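Local coordinates for periplasmic binding protein (Thermotoga lettingae TMO, PDB 4RY8) that binds the sugar 5-methylthioribose and probably delivers it, as a periplasmic solute-binding protein, to a membrane transporter, at residues Q38-V46 with W316-N327. Sequence-based numbering, arbitrary orientation.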
loop_
_atom_site.group_PDB
_atom_site.type_symbol
_atom_site.label_atom_id
_atom_site.label_comp_id
_atom_site.label_asym_id
_atom_site.label_seq_id
_atom_site.Cartn_x
_atom_site.Cartn_y
_atom_site.Cartn_z
ATOM N N GLN C 38 -24.896 11.312 -11.719
ATOM C CA GLN C 38 -26.279 11.769 -11.955
ATOM C C GLN C 38 -27.138 11.741 -10.713
ATOM O O GLN C 38 -27.916 12.672 -10.493
ATOM C CB GLN C 38 -26.942 10.951 -13.056
ATOM C CG GLN C 38 -26.267 11.148 -14.402
ATOM C CD GLN C 38 -26.509 10.001 -15.353
ATOM O OE1 GLN C 38 -26.868 8.898 -14.941
ATOM N NE2 GLN C 38 -26.316 10.253 -16.637
ATOM N N SER C 39 -27.001 10.701 -9.886
ATOM C CA SER C 39 -27.776 10.676 -8.652
ATOM C C SER C 39 -27.311 11.766 -7.683
ATOM O O SER C 39 -28.147 12.280 -6.955
ATOM C CB SER C 39 -27.780 9.304 -7.966
ATOM O OG SER C 39 -26.499 8.942 -7.477
ATOM N N MET C 40 -26.012 12.126 -7.659
ATOM C CA MET C 40 -25.564 13.201 -6.759
ATOM C C MET C 40 -26.078 14.543 -7.269
ATOM O O MET C 40 -26.542 15.361 -6.481
ATOM C CB MET C 40 -24.035 13.261 -6.557
ATOM C CG MET C 40 -23.571 14.112 -5.375
ATOM S SD MET C 40 -23.758 13.355 -3.728
ATOM C CE MET C 40 -25.258 14.074 -3.087
ATOM N N ALA C 41 -25.989 14.777 -8.578
ATOM C CA ALA C 41 -26.501 16.037 -9.139
ATOM C C ALA C 41 -27.991 16.154 -8.840
ATOM O O ALA C 41 -28.464 17.213 -8.446
ATOM C CB ALA C 41 -26.238 16.116 -10.633
ATOM N N ARG C 42 -28.727 15.055 -9.012
ATOM C CA ARG C 42 -30.167 15.033 -8.667
ATOM C C ARG C 42 -30.399 15.483 -7.235
ATOM O O ARG C 42 -31.351 16.224 -6.944
ATOM C CB ARG C 42 -30.757 13.626 -8.823
ATOM C CG ARG C 42 -32.158 13.555 -9.432
ATOM C CD ARG C 42 -32.105 12.796 -10.752
ATOM N NE ARG C 42 -31.564 11.454 -10.529
ATOM C CZ ARG C 42 -30.845 10.745 -11.402
ATOM N NH1 ARG C 42 -30.554 11.214 -12.615
ATOM N NH2 ARG C 42 -30.404 9.548 -11.044
ATOM N N GLU C 43 -29.551 14.999 -6.338
ATOM C CA GLU C 43 -29.669 15.291 -4.922
ATOM C C GLU C 43 -29.378 16.738 -4.523
ATOM O O GLU C 43 -30.001 17.255 -3.585
ATOM C CB GLU C 43 -28.825 14.303 -4.114
ATOM C CG GLU C 43 -29.553 12.979 -3.868
ATOM C CD GLU C 43 -28.632 11.902 -3.329
ATOM O OE1 GLU C 43 -27.743 12.243 -2.506
ATOM O OE2 GLU C 43 -28.778 10.722 -3.745
ATOM N N LEU C 44 -28.470 17.409 -5.230
ATOM C CA LEU C 44 -28.151 18.813 -4.920
ATOM C C LEU C 44 -29.137 19.752 -5.599
ATOM O O LEU C 44 -29.299 20.913 -5.180
ATOM C CB LEU C 44 -26.731 19.164 -5.356
ATOM C CG LEU C 44 -25.680 18.233 -4.772
ATOM C CD1 LEU C 44 -24.359 18.448 -5.494
ATOM C CD2 LEU C 44 -25.527 18.391 -3.269
ATOM N N GLY C 45 -29.807 19.239 -6.630
ATOM C CA GLY C 45 -30.705 20.037 -7.444
ATOM C C GLY C 45 -29.935 20.802 -8.500
ATOM O O GLY C 45 -30.475 21.714 -9.114
ATOM N N VAL C 46 -28.669 20.454 -8.704
ATOM C CA VAL C 46 -27.844 21.144 -9.713
ATOM C C VAL C 46 -27.963 20.491 -11.073
ATOM O O VAL C 46 -28.408 19.348 -11.198
ATOM C CB VAL C 46 -26.315 21.203 -9.357
ATOM C CG1 VAL C 46 -26.080 21.946 -8.055
ATOM C CG2 VAL C 46 -25.676 19.815 -9.355
ATOM N N TRP C 316 -18.472 16.575 2.716
ATOM C CA TRP C 316 -19.851 16.822 3.089
ATOM C C TRP C 316 -19.949 18.074 3.975
ATOM O O TRP C 316 -20.401 17.985 5.128
ATOM C CB TRP C 316 -20.405 15.608 3.852
ATOM C CG TRP C 316 -20.721 14.390 3.006
ATOM C CD1 TRP C 316 -19.975 13.260 2.887
ATOM C CD2 TRP C 316 -21.884 14.188 2.208
ATOM N NE1 TRP C 316 -20.586 12.371 2.038
ATOM C CE2 TRP C 316 -21.764 12.917 1.610
ATOM C CE3 TRP C 316 -23.013 14.964 1.927
ATOM C CZ2 TRP C 316 -22.729 12.399 0.758
ATOM C CZ3 TRP C 316 -23.976 14.449 1.083
ATOM C CH2 TRP C 316 -23.827 13.176 0.504
ATOM N N PRO C 317 -19.551 19.251 3.447
ATOM C CA PRO C 317 -19.689 20.461 4.266
ATOM C C PRO C 317 -21.114 20.610 4.785
ATOM O O PRO C 317 -22.053 20.063 4.197
ATOM C CB PRO C 317 -19.328 21.613 3.305
ATOM C CG PRO C 317 -19.044 20.992 1.976
ATOM C CD PRO C 317 -18.861 19.515 2.171
ATOM N N GLU C 318 -21.286 21.339 5.875
ATOM C CA GLU C 318 -22.584 21.360 6.532
ATOM C C GLU C 318 -23.690 21.779 5.587
ATOM O O GLU C 318 -24.749 21.139 5.527
ATOM C CB GLU C 318 -22.567 22.303 7.739
ATOM C CG GLU C 318 -21.663 21.852 8.869
ATOM C CD GLU C 318 -21.939 20.428 9.299
ATOM O OE1 GLU C 318 -20.973 19.751 9.703
ATOM O OE2 GLU C 318 -23.112 19.988 9.225
ATOM N N TRP C 319 -23.449 22.870 4.866
ATOM C CA TRP C 319 -24.449 23.420 3.953
ATOM C C TRP C 319 -24.859 22.454 2.838
ATOM O O TRP C 319 -26.008 22.423 2.420
ATOM C CB TRP C 319 -23.963 24.760 3.379
ATOM C CG TRP C 319 -22.720 24.687 2.531
ATOM C CD1 TRP C 319 -21.428 24.908 2.935
ATOM C CD2 TRP C 319 -22.661 24.401 1.131
ATOM N NE1 TRP C 319 -20.573 24.753 1.871
ATOM C CE2 TRP C 319 -21.301 24.443 0.753
ATOM C CE3 TRP C 319 -23.618 24.100 0.162
ATOM C CZ2 TRP C 319 -20.882 24.227 -0.554
ATOM C CZ3 TRP C 319 -23.181 23.854 -1.148
ATOM C CH2 TRP C 319 -21.822 23.920 -1.478
ATOM N N LEU C 320 -23.923 21.657 2.363
ATOM C CA LEU C 320 -24.212 20.737 1.286
ATOM C C LEU C 320 -25.069 19.560 1.723
ATOM O O LEU C 320 -25.961 19.145 0.980
ATOM C CB LEU C 320 -22.913 20.216 0.661
ATOM C CG LEU C 320 -23.071 19.479 -0.673
ATOM C CD1 LEU C 320 -21.930 19.864 -1.605
ATOM C CD2 LEU C 320 -23.117 17.964 -0.487
ATOM N N LYS C 321 -24.787 18.985 2.891
ATOM C CA LYS C 321 -25.581 17.842 3.358
ATOM C C LYS C 321 -26.940 18.350 3.800
ATOM O O LYS C 321 -27.937 17.678 3.578
ATOM C CB LYS C 321 -24.891 17.052 4.480
ATOM C CG LYS C 321 -25.114 17.607 5.876
ATOM C CD LYS C 321 -24.378 16.814 6.953
ATOM C CE LYS C 321 -22.883 16.757 6.679
ATOM N NZ LYS C 321 -22.068 16.481 7.888
ATOM N N ALA C 322 -26.976 19.543 4.398
ATOM C CA ALA C 322 -28.247 20.201 4.737
ATOM C C ALA C 322 -29.091 20.419 3.481
ATOM O O ALA C 322 -30.282 20.165 3.478
ATOM C CB ALA C 322 -28.000 21.529 5.435
ATOM N N LEU C 323 -28.453 20.874 2.409
ATOM C CA LEU C 323 -29.117 21.065 1.119
ATOM C C LEU C 323 -29.745 19.777 0.562
ATOM O O LEU C 323 -30.881 19.797 0.106
ATOM C CB LEU C 323 -28.115 21.639 0.117
ATOM C CG LEU C 323 -28.555 21.846 -1.316
ATOM C CD1 LEU C 323 -29.876 22.591 -1.411
ATOM C CD2 LEU C 323 -27.451 22.599 -2.038
ATOM N N THR C 324 -29.008 18.665 0.599
ATOM C CA THR C 324 -29.565 17.361 0.198
ATOM C C THR C 324 -30.734 16.904 1.110
ATOM O O THR C 324 -31.551 16.085 0.691
ATOM C CB THR C 324 -28.494 16.237 0.152
ATOM O OG1 THR C 324 -27.939 16.037 1.453
ATOM C CG2 THR C 324 -27.348 16.551 -0.847
ATOM N N GLU C 325 -30.814 17.424 2.339
ATOM C CA GLU C 325 -31.972 17.171 3.214
ATOM C C GLU C 325 -33.222 17.815 2.620
ATOM O O GLU C 325 -34.262 17.165 2.492
ATOM C CB GLU C 325 -31.765 17.713 4.638
ATOM C CG GLU C 325 -30.503 17.245 5.352
ATOM C CD GLU C 325 -30.411 15.740 5.513
ATOM O OE1 GLU C 325 -31.466 15.086 5.671
ATOM O OE2 GLU C 325 -29.280 15.214 5.500
ATOM N N LYS C 326 -33.114 19.094 2.263
ATOM C CA LYS C 326 -34.253 19.860 1.725
ATOM C C LYS C 326 -34.799 19.331 0.387
ATOM O O LYS C 326 -35.984 19.483 0.111
ATOM C CB LYS C 326 -33.885 21.347 1.588
ATOM N N ASN C 327 -33.945 18.718 -0.436
ATOM C CA ASN C 327 -34.370 18.136 -1.722
ATOM C C ASN C 327 -34.828 16.700 -1.538
ATOM O O ASN C 327 -35.013 16.241 -0.410
ATOM C CB ASN C 327 -33.235 18.165 -2.759
ATOM C CG ASN C 327 -32.606 19.540 -2.919
ATOM O OD1 ASN C 327 -33.174 20.553 -2.518
ATOM N ND2 ASN C 327 -31.406 19.574 -3.489
#
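L44 and T324 carry the centre of this contact: the methyl CD2 of L44 lies 3.5 Å from CG2 of T324, the two side chains running alongside each other, and 3.7 Å from CD2 of L320. With CG of M40 anti to the backbone N (chi1 -165°) and bends further out, its CE comes 3.9 Å from T324 CG2 and 4.0 Å from W316 CH2; SD, 5.2 Å from the centroid of the six-membered ring of W316, makes an oblique Met-aromatic contact. The polar component sits where helix 28-44 ends. N327 ND2 donates to E43 O over 2.7 Å, 38° above the carbonyl plane, and also lies 3.0 Å from L44 O. In the second shell, T324 OG1 bonds to K321 O, which fixes the hydroxyl on its own helix and leaves CG2 to face L44. E43 forms a salt bridge with R260; helix 255-270, which carries R260, also packs against M40, L44 and W316. The axes of 38-44 and 318-326 cross at 82°, keeping the shared surface small, 341 Å² in all. Helix 28-44 carries pocket residues F29 and F30 near its start; at its other end, where G45 leaves the helix, the N327 amide probably stands in for the next turn's donors.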